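Local coordinates for putative branched chain amino acid ABC transporter, periplasmic amino acid-binding protein (Brucella ovis, PDB 4XFK) that probably serves as the periplasmic amino-acid-binding component of an ABC transport system, of the leucine-binding protein family, at residues 35-40 and 282-287; 41-46 and 50-55; 307-312 and 326-331; 339-344 and 350-355. The protein carries 1 engineered substitution. All coordinates share one frame; numbering follows the deposited sequence. Where two conformers were deposited one is given.

Interaction 1 (35-40 and 282-287)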
loop_
_atom_site.group_PDB
_atom_site.type_symbol
_atom_site.label_atom_id
_atom_site.label_comp_id
_atom_site.label_asym_id
_atom_site.label_seq_id
_atom_site.Cartn_x
_atom_site.Cartn_y
_atom_site.Cartn_z
ATOM N N VAL A 35 -9.132 7.996 -2.076
ATOM C CA VAL A 35 -10.081 7.648 -3.124
ATOM C C VAL A 35 -10.996 8.834 -3.453
ATOM O O VAL A 35 -11.205 9.163 -4.627
ATOM C CB VAL A 35 -10.881 6.387 -2.734
ATOM C CG1 VAL A 35 -12.021 6.121 -3.716
ATOM C CG2 VAL A 35 -9.947 5.182 -2.667
ATOM N N LEU A 36 -11.523 9.496 -2.431
ATOM C CA LEU A 36 -12.370 10.663 -2.682
ATOM C C LEU A 36 -11.551 11.780 -3.319
ATOM O O LEU A 36 -12.044 12.503 -4.174
ATOM C CB LEU A 36 -13.038 11.146 -1.395
ATOM C CG LEU A 36 -14.088 10.178 -0.851
ATOM C CD1 LEU A 36 -14.776 10.759 0.377
ATOM C CD2 LEU A 36 -15.106 9.820 -1.913
ATOM N N TYR A 37 -10.292 11.919 -2.912
ATOM C CA TYR A 37 -9.434 12.931 -3.532
ATOM C C TYR A 37 -9.282 12.688 -5.037
ATOM O O TYR A 37 -9.542 13.581 -5.846
ATOM C CB TYR A 37 -8.057 12.978 -2.852
ATOM C CG TYR A 37 -7.054 13.883 -3.537
ATOM C CD1 TYR A 37 -6.938 15.225 -3.181
ATOM C CD2 TYR A 37 -6.198 13.388 -4.516
ATOM C CE1 TYR A 37 -6.011 16.048 -3.803
ATOM C CE2 TYR A 37 -5.270 14.203 -5.139
ATOM C CZ TYR A 37 -5.180 15.533 -4.784
ATOM O OH TYR A 37 -4.248 16.333 -5.409
ATOM N N GLN A 38 -8.854 11.489 -5.422
ATOM C CA GLN A 38 -8.513 11.277 -6.825
ATOM C C GLN A 38 -9.724 11.029 -7.720
ATOM O O GLN A 38 -9.781 11.535 -8.847
ATOM C CB GLN A 38 -7.447 10.196 -6.998
ATOM C CG GLN A 38 -6.875 10.179 -8.409
ATOM C CD GLN A 38 -6.261 11.516 -8.817
ATOM O OE1 GLN A 38 -5.610 12.185 -8.020
ATOM N NE2 GLN A 38 -6.446 11.890 -10.075
ATOM N N LEU A 39 -10.702 10.264 -7.243
ATOM C CA LEU A 39 -11.951 10.175 -7.992
ATOM C C LEU A 39 -12.627 11.546 -8.038
ATOM O O LEU A 39 -13.317 11.873 -9.005
ATOM C CB LEU A 39 -12.895 9.128 -7.412
ATOM C CG LEU A 39 -12.423 7.676 -7.479
ATOM C CD1 LEU A 39 -13.527 6.758 -7.014
ATOM C CD2 LEU A 39 -11.984 7.296 -8.881
ATOM N N GLY A 40 -12.403 12.364 -7.011
ATOM C CA GLY A 40 -12.880 13.733 -7.037
ATOM C C GLY A 40 -12.264 14.517 -8.180
ATOM O O GLY A 40 -12.964 15.286 -8.843
ATOM N N GLU A 282 0.920 19.729 -1.049
ATOM C CA GLU A 282 0.139 20.910 -0.695
ATOM C C GLU A 282 -1.311 20.825 -1.180
ATOM O O GLU A 282 -2.235 21.212 -0.459
ATOM C CB GLU A 282 0.814 22.175 -1.226
ATOM C CG GLU A 282 2.139 22.509 -0.536
ATOM C CD GLU A 282 1.957 22.924 0.914
ATOM O OE1 GLU A 282 0.905 23.509 1.224
ATOM O OE2 GLU A 282 2.857 22.663 1.748
ATOM N N ASP A 283 -1.523 20.326 -2.394
ATOM C CA ASP A 283 -2.882 20.223 -2.909
ATOM C C ASP A 283 -3.684 19.188 -2.127
ATOM O O ASP A 283 -4.855 19.408 -1.798
ATOM C CB ASP A 283 -2.899 19.878 -4.397
ATOM C CG ASP A 283 -4.292 19.943 -4.978
ATOM O OD1 ASP A 283 -4.809 21.067 -5.137
ATOM O OD2 ASP A 283 -4.878 18.877 -5.261
ATOM N N TYR A 284 -3.052 18.064 -1.813
ATOM C CA TYR A 284 -3.717 17.021 -1.048
ATOM C C TYR A 284 -4.108 17.532 0.335
ATOM O O TYR A 284 -5.197 17.241 0.821
ATOM C CB TYR A 284 -2.808 15.794 -0.942
ATOM C CG TYR A 284 -3.509 14.557 -0.450
ATOM C CD1 TYR A 284 -4.181 13.727 -1.339
ATOM C CD2 TYR A 284 -3.513 14.223 0.896
ATOM C CE1 TYR A 284 -4.841 12.590 -0.897
ATOM C CE2 TYR A 284 -4.162 13.083 1.343
ATOM C CZ TYR A 284 -4.828 12.274 0.437
ATOM O OH TYR A 284 -5.487 11.132 0.844
ATOM N N LYS A 285 -3.226 18.293 0.975
ATOM C CA LYS A 285 -3.580 18.906 2.253
ATOM C C LYS A 285 -4.732 19.908 2.121
ATOM O O LYS A 285 -5.612 19.958 2.979
ATOM C CB LYS A 285 -2.360 19.564 2.915
ATOM C CG LYS A 285 -2.692 20.212 4.256
ATOM C CD LYS A 285 -1.467 20.740 4.976
ATOM C CE LYS A 285 -1.847 21.329 6.330
ATOM N NZ LYS A 285 -0.644 21.770 7.092
ATOM N N LYS A 286 -4.730 20.702 1.052
ATOM C CA LYS A 286 -5.814 21.648 0.819
ATOM C C LYS A 286 -7.160 20.936 0.773
ATOM O O LYS A 286 -8.152 21.415 1.327
ATOM C CB LYS A 286 -5.579 22.411 -0.484
ATOM C CG LYS A 286 -6.552 23.556 -0.711
ATOM C CD LYS A 286 -6.121 24.429 -1.880
ATOM C CE LYS A 286 -6.336 23.736 -3.218
ATOM N NZ LYS A 286 -6.308 24.714 -4.349
ATOM N N VAL A 287 -7.189 19.780 0.122
ATOM C CA VAL A 287 -8.431 19.040 -0.041
ATOM C C VAL A 287 -8.809 18.213 1.187
ATOM O O VAL A 287 -9.958 18.246 1.630
ATOM C CB VAL A 287 -8.365 18.111 -1.274
ATOM C CG1 VAL A 287 -9.611 17.238 -1.357
ATOM C CG2 VAL A 287 -8.179 18.928 -2.557
#

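Interaction 2 (41-46 and 50-55)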
loop_
_atom_site.group_PDB
_atom_site.type_symbol
_atom_site.label_atom_id
_atom_site.label_comp_id
_atom_site.label_asym_id
_atom_site.label_seq_id
_atom_site.Cartn_x
_atom_site.Cartn_y
_atom_site.Cartn_z
ATOM N N LYS A 41 -10.969 14.332 -8.434
ATOM C CA LYS A 41 -10.336 15.003 -9.576
ATOM C C LYS A 41 -10.950 14.538 -10.895
ATOM O O LYS A 41 -11.189 15.338 -11.799
ATOM C CB LYS A 41 -8.824 14.764 -9.615
ATOM C CG LYS A 41 -8.059 15.247 -8.392
ATOM C CD LYS A 41 -8.145 16.752 -8.202
ATOM C CE LYS A 41 -7.269 17.181 -7.007
ATOM N NZ LYS A 41 -7.365 18.641 -6.693
ATOM N N ILE A 42 -11.177 13.235 -11.022
ATOM C CA ILE A 42 -11.790 12.716 -12.239
ATOM C C ILE A 42 -13.188 13.305 -12.408
ATOM O O ILE A 42 -13.565 13.725 -13.503
ATOM C CB ILE A 42 -11.827 11.178 -12.287
ATOM C CG1 ILE A 42 -10.407 10.610 -12.166
ATOM C CG2 ILE A 42 -12.481 10.705 -13.593
ATOM C CD1 ILE A 42 -10.354 9.092 -12.091
ATOM N N ASN A 43 -13.960 13.352 -11.329
ATOM C CA ASN A 43 -15.296 13.932 -11.405
ATOM C C ASN A 43 -15.303 15.432 -11.714
ATOM O O ASN A 43 -16.166 15.901 -12.465
ATOM C CB ASN A 43 -16.114 13.587 -10.153
ATOM C CG ASN A 43 -16.760 12.230 -10.268
ATOM O OD1 ASN A 43 -17.013 11.766 -11.384
ATOM N ND2 ASN A 43 -17.036 11.584 -9.141
ATOM N N GLU A 44 -14.325 16.173 -11.191
ATOM C CA GLU A 44 -14.190 17.597 -11.527
ATOM C C GLU A 44 -13.980 17.780 -13.025
ATOM O O GLU A 44 -14.388 18.789 -13.599
ATOM C CB GLU A 44 -13.025 18.234 -10.760
ATOM C CG GLU A 44 -13.302 18.476 -9.274
ATOM C CD GLU A 44 -12.049 18.832 -8.487
ATOM O OE1 GLU A 44 -11.059 19.291 -9.099
ATOM O OE2 GLU A 44 -12.045 18.641 -7.249
ATOM N N ALA A 45 -13.353 16.785 -13.648
ATOM C CA ALA A 45 -13.114 16.786 -15.087
ATOM C C ALA A 45 -14.316 16.309 -15.915
ATOM O O ALA A 45 -14.326 16.464 -17.135
ATOM C CB ALA A 45 -11.873 15.964 -15.409
ATOM N N GLY A 46 -15.329 15.755 -15.257
ATOM C CA GLY A 46 -16.532 15.309 -15.940
ATOM C C GLY A 46 -16.889 13.850 -15.718
ATOM O O GLY A 46 -17.934 13.397 -16.188
ATOM N N GLY A 50 -19.569 10.339 -19.952
ATOM C CA GLY A 50 -20.557 11.406 -19.989
ATOM C C GLY A 50 -21.379 11.571 -18.722
ATOM O O GLY A 50 -22.355 12.323 -18.713
ATOM N N GLU A 51 -20.987 10.880 -17.652
ATOM C CA GLU A 51 -21.665 10.990 -16.364
ATOM C C GLU A 51 -20.634 11.044 -15.253
ATOM O O GLU A 51 -19.524 10.533 -15.403
ATOM C CB GLU A 51 -22.586 9.786 -16.125
ATOM C CG GLU A 51 -23.676 9.576 -17.178
ATOM C CD GLU A 51 -24.734 10.674 -17.191
ATOM O OE1 GLU A 51 -24.893 11.390 -16.183
ATOM O OE2 GLU A 51 -25.426 10.812 -18.218
ATOM N N LYS A 52 -21.000 11.634 -14.127
ATOM C CA LYS A 52 -20.146 11.529 -12.949
ATOM C C LYS A 52 -19.923 10.059 -12.600
ATOM O O LYS A 52 -20.802 9.227 -12.807
ATOM C CB LYS A 52 -20.773 12.248 -11.752
ATOM C CG LYS A 52 -21.004 13.733 -11.954
ATOM C CD LYS A 52 -19.727 14.509 -12.216
ATOM C CE LYS A 52 -19.982 16.006 -12.012
ATOM N NZ LYS A 52 -18.830 16.876 -12.408
ATOM N N ILE A 53 -18.746 9.750 -12.072
ATOM C CA ILE A 53 -18.505 8.435 -11.498
ATOM C C ILE A 53 -19.180 8.402 -10.137
ATOM O O ILE A 53 -19.003 9.314 -9.326
ATOM C CB ILE A 53 -16.999 8.169 -11.335
ATOM C CG1 ILE A 53 -16.319 8.106 -12.706
ATOM C CG2 ILE A 53 -16.759 6.875 -10.590
ATOM C CD1 ILE A 53 -14.806 8.091 -12.646
ATOM N N GLN A 54 -19.978 7.371 -9.902
ATOM C CA GLN A 54 -20.621 7.197 -8.610
ATOM C C GLN A 54 -19.715 6.426 -7.669
ATOM O O GLN A 54 -19.164 5.382 -8.026
ATOM C CB GLN A 54 -21.944 6.458 -8.770
ATOM C CG GLN A 54 -22.963 7.275 -9.530
ATOM C CD GLN A 54 -24.248 6.520 -9.790
ATOM O OE1 GLN A 54 -24.694 5.714 -8.971
ATOM N NE2 GLN A 54 -24.846 6.772 -10.938
ATOM N N ILE A 55 -19.554 6.961 -6.466
ATOM C CA ILE A 55 -18.698 6.360 -5.459
ATOM C C ILE A 55 -19.602 5.739 -4.412
ATOM O O ILE A 55 -20.282 6.440 -3.676
ATOM C CB ILE A 55 -17.771 7.406 -4.824
ATOM C CG1 ILE A 55 -17.015 8.178 -5.912
ATOM C CG2 ILE A 55 -16.805 6.738 -3.866
ATOM C CD1 ILE A 55 -16.212 9.336 -5.381
HETATM O O HOH W 1 -17.525 11.778 -18.479
#

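Interaction 3 (307-312 and 326-331)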
loop_
_atom_site.group_PDB
_atom_site.type_symbol
_atom_site.label_atom_id
_atom_site.label_comp_id
_atom_site.label_asym_id
_atom_site.label_seq_id
_atom_site.Cartn_x
_atom_site.Cartn_y
_atom_site.Cartn_z
ATOM N N GLY A 307 -7.299 6.612 -14.068
ATOM C CA GLY A 307 -7.903 7.712 -14.797
ATOM C C GLY A 307 -7.330 7.864 -16.193
ATOM O O GLY A 307 -8.042 8.194 -17.148
ATOM N N GLU A 308 -6.033 7.616 -16.323
ATOM C CA GLU A 308 -5.391 7.660 -17.625
ATOM C C GLU A 308 -5.942 6.551 -18.524
ATOM O O GLU A 308 -6.224 6.783 -19.698
ATOM C CB GLU A 308 -3.875 7.563 -17.473
ATOM C CG GLU A 308 -3.115 7.356 -18.775
ATOM C CD GLU A 308 -3.112 8.571 -19.678
ATOM O OE1 GLU A 308 -3.520 9.669 -19.231
ATOM O OE2 GLU A 308 -2.700 8.419 -20.852
ATOM N N ALA A 309 -6.110 5.354 -17.964
ATOM C CA ALA A 309 -6.734 4.250 -18.688
ATOM C C ALA A 309 -8.123 4.631 -19.198
ATOM O O ALA A 309 -8.464 4.362 -20.351
ATOM C CB ALA A 309 -6.830 3.029 -17.798
ATOM N N LEU A 310 -8.921 5.270 -18.350
ATOM C CA LEU A 310 -10.271 5.655 -18.742
ATOM C C LEU A 310 -10.254 6.601 -19.940
ATOM O O LEU A 310 -11.114 6.507 -20.817
ATOM C CB LEU A 310 -11.016 6.302 -17.572
ATOM C CG LEU A 310 -11.431 5.394 -16.411
ATOM C CD1 LEU A 310 -12.199 6.195 -15.354
ATOM C CD2 LEU A 310 -12.249 4.196 -16.895
ATOM N N LYS A 311 -9.266 7.492 -19.985
ATOM C CA LYS A 311 -9.137 8.422 -21.106
ATOM C C LYS A 311 -8.850 7.689 -22.412
ATOM O O LYS A 311 -9.125 8.214 -23.493
ATOM C CB LYS A 311 -8.011 9.429 -20.855
ATOM C CG LYS A 311 -8.244 10.369 -19.694
ATOM C CD LYS A 311 -7.072 11.324 -19.522
ATOM C CE LYS A 311 -7.264 12.185 -18.295
ATOM N NZ LYS A 311 -6.129 13.130 -18.121
ATOM N N ASN A 312 -8.284 6.487 -22.312
ATOM C CA ASN A 312 -7.818 5.760 -23.492
ATOM C C ASN A 312 -8.789 4.701 -23.981
ATOM O O ASN A 312 -8.560 4.068 -25.013
ATOM C CB ASN A 312 -6.442 5.143 -23.234
ATOM C CG ASN A 312 -5.389 6.189 -22.945
ATOM O OD1 ASN A 312 -5.519 7.342 -23.357
ATOM N ND2 ASN A 312 -4.348 5.799 -22.222
ATOM N N ALA A 326 -9.730 -2.847 -18.418
ATOM C CA ALA A 326 -8.579 -3.625 -17.968
ATOM C C ALA A 326 -7.413 -3.543 -18.954
ATOM O O ALA A 326 -6.264 -3.327 -18.560
ATOM C CB ALA A 326 -8.979 -5.077 -17.746
ATOM N N LEU A 327 -7.706 -3.711 -20.239
ATOM C CA LEU A 327 -6.666 -3.609 -21.259
ATOM C C LEU A 327 -6.077 -2.203 -21.279
ATOM O O LEU A 327 -4.872 -2.032 -21.435
ATOM C CB LEU A 327 -7.214 -3.993 -22.635
ATOM C CG LEU A 327 -7.647 -5.452 -22.763
ATOM C CD1 LEU A 327 -8.447 -5.655 -24.050
ATOM C CD2 LEU A 327 -6.447 -6.386 -22.730
ATOM N N ALA A 328 -6.923 -1.193 -21.114
ATOM C CA ALA A 328 -6.418 0.175 -21.084
ATOM C C ALA A 328 -5.489 0.400 -19.880
ATOM O O ALA A 328 -4.501 1.123 -19.991
ATOM C CB ALA A 328 -7.565 1.181 -21.082
ATOM N N ILE A 329 -5.776 -0.229 -18.739
ATOM C CA ILE A 329 -4.882 -0.097 -17.589
ATOM C C ILE A 329 -3.527 -0.723 -17.918
ATOM O O ILE A 329 -2.487 -0.132 -17.655
ATOM C CB ILE A 329 -5.454 -0.739 -16.309
ATOM C CG1 ILE A 329 -6.760 -0.060 -15.888
ATOM C CG2 ILE A 329 -4.432 -0.637 -15.169
ATOM C CD1 ILE A 329 -7.518 -0.836 -14.816
ATOM N N GLU A 330 -3.545 -1.912 -18.516
ATOM C CA GLU A 330 -2.304 -2.564 -18.935
ATOM C C GLU A 330 -1.462 -1.674 -19.837
ATOM O O GLU A 330 -0.228 -1.687 -19.756
ATOM C CB GLU A 330 -2.598 -3.868 -19.676
ATOM C CG GLU A 330 -3.156 -4.975 -18.807
ATOM C CD GLU A 330 -3.266 -6.292 -19.551
ATOM O OE1 GLU A 330 -3.423 -6.274 -20.791
ATOM O OE2 GLU A 330 -3.173 -7.351 -18.906
ATOM N N ASN A 331 -2.132 -0.927 -20.714
ATOM C CA ASN A 331 -1.455 -0.134 -21.733
ATOM C C ASN A 331 -1.108 1.282 -21.285
ATOM O O ASN A 331 -0.419 2.006 -22.000
ATOM C CB ASN A 331 -2.325 -0.032 -22.989
ATOM C CG ASN A 331 -2.638 -1.376 -23.609
ATOM O OD1 ASN A 331 -1.900 -2.336 -23.443
ATOM N ND2 ASN A 331 -3.740 -1.439 -24.351
HETATM O O HOH W 2 -4.244 2.858 -22.117
#

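Interaction 4 (339-344 and 350-355)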
loop_
_atom_site.group_PDB
_atom_site.type_symbol
_atom_site.label_atom_id
_atom_site.label_comp_id
_atom_site.label_asym_id
_atom_site.label_seq_id
_atom_site.Cartn_x
_atom_site.Cartn_y
_atom_site.Cartn_z
ATOM N N GLY A 339 6.835 10.645 -10.475
ATOM C CA GLY A 339 7.439 10.148 -11.695
ATOM C C GLY A 339 6.548 9.155 -12.407
ATOM O O GLY A 339 5.328 9.133 -12.212
ATOM N N ASP A 340 7.164 8.305 -13.213
ATOM C CA ASP A 340 6.402 7.414 -14.068
ATOM C C ASP A 340 5.733 6.282 -13.317
ATOM O O ASP A 340 6.305 5.685 -12.406
ATOM C CB ASP A 340 7.281 6.855 -15.185
ATOM C CG ASP A 340 7.645 7.907 -16.210
ATOM O OD1 ASP A 340 6.818 8.817 -16.451
ATOM O OD2 ASP A 340 8.757 7.825 -16.767
ATOM N N TYR A 341 4.499 6.015 -13.720
ATOM C CA TYR A 341 3.734 4.939 -13.173
ATOM C C TYR A 341 3.134 4.144 -14.345
ATOM O O TYR A 341 2.562 4.735 -15.268
ATOM C CB TYR A 341 2.670 5.594 -12.321
ATOM C CG TYR A 341 1.969 4.688 -11.392
ATOM C CD1 TYR A 341 0.972 3.862 -11.859
ATOM C CD2 TYR A 341 2.267 4.674 -10.040
ATOM C CE1 TYR A 341 0.302 3.033 -11.030
ATOM C CE2 TYR A 341 1.602 3.832 -9.189
ATOM C CZ TYR A 341 0.614 3.018 -9.699
ATOM O OH TYR A 341 -0.086 2.167 -8.906
ATOM N N SER A 342 3.289 2.824 -14.322
ATOM C CA SER A 342 2.727 1.978 -15.374
ATOM C C SER A 342 2.314 0.642 -14.775
ATOM O O SER A 342 2.440 0.439 -13.572
ATOM C CB SER A 342 3.722 1.787 -16.521
ATOM O OG SER A 342 4.902 1.125 -16.086
ATOM N N MET A 343 1.828 -0.264 -15.615
ATOM C CA MET A 343 1.299 -1.541 -15.149
ATOM C C MET A 343 1.955 -2.700 -15.878
ATOM O O MET A 343 1.992 -2.715 -17.110
ATOM C CB MET A 343 -0.215 -1.590 -15.389
ATOM C CG MET A 343 -0.877 -2.874 -14.912
ATOM S SD MET A 343 -0.689 -3.181 -13.141
ATOM C CE MET A 343 -1.535 -1.759 -12.447
ATOM N N ARG A 344 2.462 -3.679 -15.134
ATOM C CA ARG A 344 3.027 -4.867 -15.762
ATOM C C ARG A 344 1.905 -5.827 -16.140
ATOM O O ARG A 344 1.066 -6.184 -15.314
ATOM C CB ARG A 344 4.025 -5.538 -14.835
ATOM C CG ARG A 344 4.682 -6.744 -15.471
ATOM C CD ARG A 344 5.954 -7.109 -14.729
ATOM N NE ARG A 344 5.677 -7.504 -13.346
ATOM C CZ ARG A 344 6.613 -7.647 -12.416
ATOM N NH1 ARG A 344 7.882 -7.397 -12.709
ATOM N NH2 ARG A 344 6.280 -8.019 -11.188
ATOM N N ALA A 350 1.838 -2.965 -10.470
ATOM C CA ALA A 350 2.252 -1.662 -10.984
ATOM C C ALA A 350 3.752 -1.438 -10.802
ATOM O O ALA A 350 4.367 -1.965 -9.861
ATOM C CB ALA A 350 1.466 -0.539 -10.323
ATOM N N LYS A 351 4.320 -0.663 -11.725
ATOM C CA LYS A 351 5.733 -0.293 -11.736
ATOM C C LYS A 351 5.843 1.190 -11.409
ATOM O O LYS A 351 5.216 2.021 -12.068
ATOM C CB LYS A 351 6.350 -0.581 -13.104
ATOM C CG LYS A 351 7.837 -0.292 -13.153
ATOM C CD LYS A 351 8.536 -1.087 -14.242
ATOM C CE LYS A 351 8.316 -0.492 -15.600
ATOM N NZ LYS A 351 9.167 -1.227 -16.582
ATOM N N PHE A 352 6.635 1.521 -10.390
ATOM C CA PHE A 352 6.722 2.889 -9.888
ATOM C C PHE A 352 7.973 3.015 -9.024
ATOM O O PHE A 352 8.484 2.015 -8.531
ATOM C CB PHE A 352 5.479 3.219 -9.049
ATOM C CG PHE A 352 5.114 2.142 -8.067
ATOM C CD1 PHE A 352 5.814 2.012 -6.868
ATOM C CD2 PHE A 352 4.107 1.234 -8.351
ATOM C CE1 PHE A 352 5.535 0.998 -5.988
ATOM C CE2 PHE A 352 3.810 0.214 -7.462
ATOM C CZ PHE A 352 4.523 0.100 -6.273
ATOM N N PRO A 353 8.471 4.247 -8.838
ATOM C CA PRO A 353 9.638 4.438 -7.971
ATOM C C PRO A 353 9.331 4.244 -6.485
ATOM O O PRO A 353 8.183 4.365 -6.048
ATOM C CB PRO A 353 10.049 5.902 -8.227
ATOM C CG PRO A 353 9.228 6.375 -9.358
ATOM C CD PRO A 353 8.024 5.501 -9.464
ATOM N N MET A 354 10.380 3.944 -5.719
ATOM C CA MET A 354 10.306 3.835 -4.268
ATOM C C MET A 354 11.325 4.764 -3.627
ATOM O O MET A 354 12.441 4.913 -4.113
ATOM C CB MET A 354 10.557 2.392 -3.827
ATOM C CG MET A 354 9.420 1.436 -4.179
ATOM S SD MET A 354 7.886 1.771 -3.266
ATOM C CE MET A 354 8.330 1.130 -1.652
ATOM N N VAL A 355 10.931 5.386 -2.526
ATOM C CA VAL A 355 11.772 6.345 -1.837
ATOM C C VAL A 355 12.034 5.860 -0.429
ATOM O O VAL A 355 11.101 5.643 0.349
ATOM C CB VAL A 355 11.067 7.708 -1.747
ATOM C CG1 VAL A 355 12.020 8.768 -1.216
ATOM C CG2 VAL A 355 10.543 8.092 -3.095
#

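Interaction 1 (35-40 and 282-287)
Tyr-37 and Tyr-284 make an edge-to-face aromatic pair where helices 26-44 and 274-288, far apart in the chain, meet in the periplasmic binding protein fold; the axes of segments 35-40 and 282-287 make 107°. The edge of Tyr-284 points down on the face of Tyr-37, with CD1 of Tyr-284 standing 3.5 Å above the plane of the Tyr-37 ring, over its centre. The ring centroids are 4.8 Å apart and the planes are inclined at 53°, well short of perpendicular. With chi1 at 173° the Tyr-37 ring swings away from its own N and across the gap between the helices. There OH of Tyr-37 donates a hydrogen bond to OD2 of Asp-283, 2.6 Å long, using the lone pair of OD2 directed away from the other carboxylate oxygen. The same OD2 forms a salt bridge with Lys-41, one helical turn beyond Tyr-37, so a phenol and an ammonium from one helix share a single carboxylate oxygen of the other. Val-287 meets the edge of the Tyr-37 ring, its CB in the ring plane and 3.7 Å from CD1 of Tyr-37. The hydroxyl of Tyr-284 is bonded to Glu-296, while its ring also rests on Val-300. Helix 296-312 thus flanks this crossing, also touching Val-35 and Gln-38, and strand 54-59 packs through Ile-55 against Leu-36 and Leu-39.

Interaction 2 (41-46 and 50-55)
The turn from helix to strand in the beta-alpha-beta unit 13-18, 26-44, 54-59 is held by Asn-43, whose side-chain amide pairs with the backbone of Ile-53 much as a strand neighbour would. OD1 of Asn-43 accepts from N of Ile-53 at 2.7 Å, on a lone pair in the carbonyl plane, and ND2 of Asn-43 donates to O of Ile-53 at 3.0 Å, with that oxygen tilted 15° from the amide plane. Two bonds to one residue fix the rotation of the amide. The backbone O of Asn-43 is gripped twice as well: N of Gly-46 and NZ of Lys-52 reach it from opposite faces of its plane. NZ of Lys-52 comes to 2.8 Å of O of Asn-43, brought back toward the helix by a bend at chi2 (-61°). Gly-46, with positive phi and bonds back into the last turn, forms a Schellman motif after the helix, and a water links its O to N of Gly-50. Beside these polar bonds CG2 of Ile-42 meets CD1 of Ile-53 at 3.6 Å. Ile-53 also packs on Ile-14 of strand 13-18, and Gln-54 pairs by backbone bonds with Ile-14 and with Leu-12, just before that strand.

Interaction 3 (307-312 and 326-331)
Ile-329 turns CG1 to the CB of Ala-309, 3.6 Å away, in a buried meeting of helices 296-312 and 322-331. Its side chain sets out away from the other helix, and CB of Ile-329 stays 4.3 Å from CB of Ala-309. CG1, set beside the backbone N by chi1 of -62°, is the atom that lies against that methyl; CG2 and the tip, CD1, are both farther from it than CB. On its other contacts Ile-329 packs on Leu-113 of strand 111-114 and Phe-132 of strand 131-133, in the parallel sheet. The backbone at its base takes part too, since CB of Ala-309 sits 3.6 Å from N of Ile-329. Small residues let the helices come close: the CA atoms of Ala-309 and Ala-328 are 4.7 Å apart. CB of Ala-328 also lies 3.4 Å from O of Ala-309. No direct hydrogen bond crosses. A water does so instead, accepting from ND2 of Asn-312 at 2.9 Å and donating to O of Ala-328 at 2.8 Å. ND2 of Asn-312 also makes a weak bond to OE2 of Glu-308 within 307-312. Away from the joint, Leu-310 touches Phe-48, while Ala-326 touches Leu-111 of strand 111-114 and Phe-132 of strand 131-133.

Interaction 4 (339-344 and 350-355)
Tyr-341 and Phe-352 run alongside each other, rings extended in a common direction, their planes only 18° apart but slid past one another, with centroids 5.6 Å apart and little overlap. This holds for one of two conformers of Tyr-341, so its ring contacts are less certain. The closest atoms are CD2 of Tyr-341 and CB of Phe-352, at 3.7 Å, and CE2 of Tyr-341 comes equally near CD2 of Phe-352. Chi1 of 46° places the Phe-352 ring between its own backbone N and carbonyl carbon, alongside the tyrosine. Farther out, the phenol of Tyr-341 passes the methyl of Ala-350, and its OH is bonded to O of Phe-134. The backbones form the antiparallel beta hairpin of strands 339-343 and 350-360. Ser-342 and Lys-351 are its hydrogen-bonded pair: N of Ser-342 donates to O of Lys-351 at 3.1 Å, and N of Lys-351 to O of Ser-342 at 2.9 Å. On the sheet face of this pair OG of Ser-342 lies 3.7 Å from CB of Lys-351, whose NZ forms a salt bridge with Asp-383. Met-343 and Ala-350 are the non-hydrogen-bonded pair; on their face of the sheet Met-343, bent at chi2 and chi3, curls CE to 3.9 Å from CB of Ala-350.

In the fold
From the N terminus, helix 26-44 serves first in interaction 1 and then, by its last turn, in interaction 2. Interaction 2 closes a short turn into strand 54-59; it lies wholly within the long loop that interaction 1 closes on helix 274-288. The two contacts touch through Asp-283 and Lys-41. Interactions 3 and 4 follow in series, each closing a short loop, and none cross. Helix 296-312, in interaction 3, touches interaction 2 through Gly-307 on Ile-42 and Leu-310 on Ile-53. Interaction 3 in turn meets the hairpin of interaction 4, where Ile-329 and Glu-330 pack on Met-343.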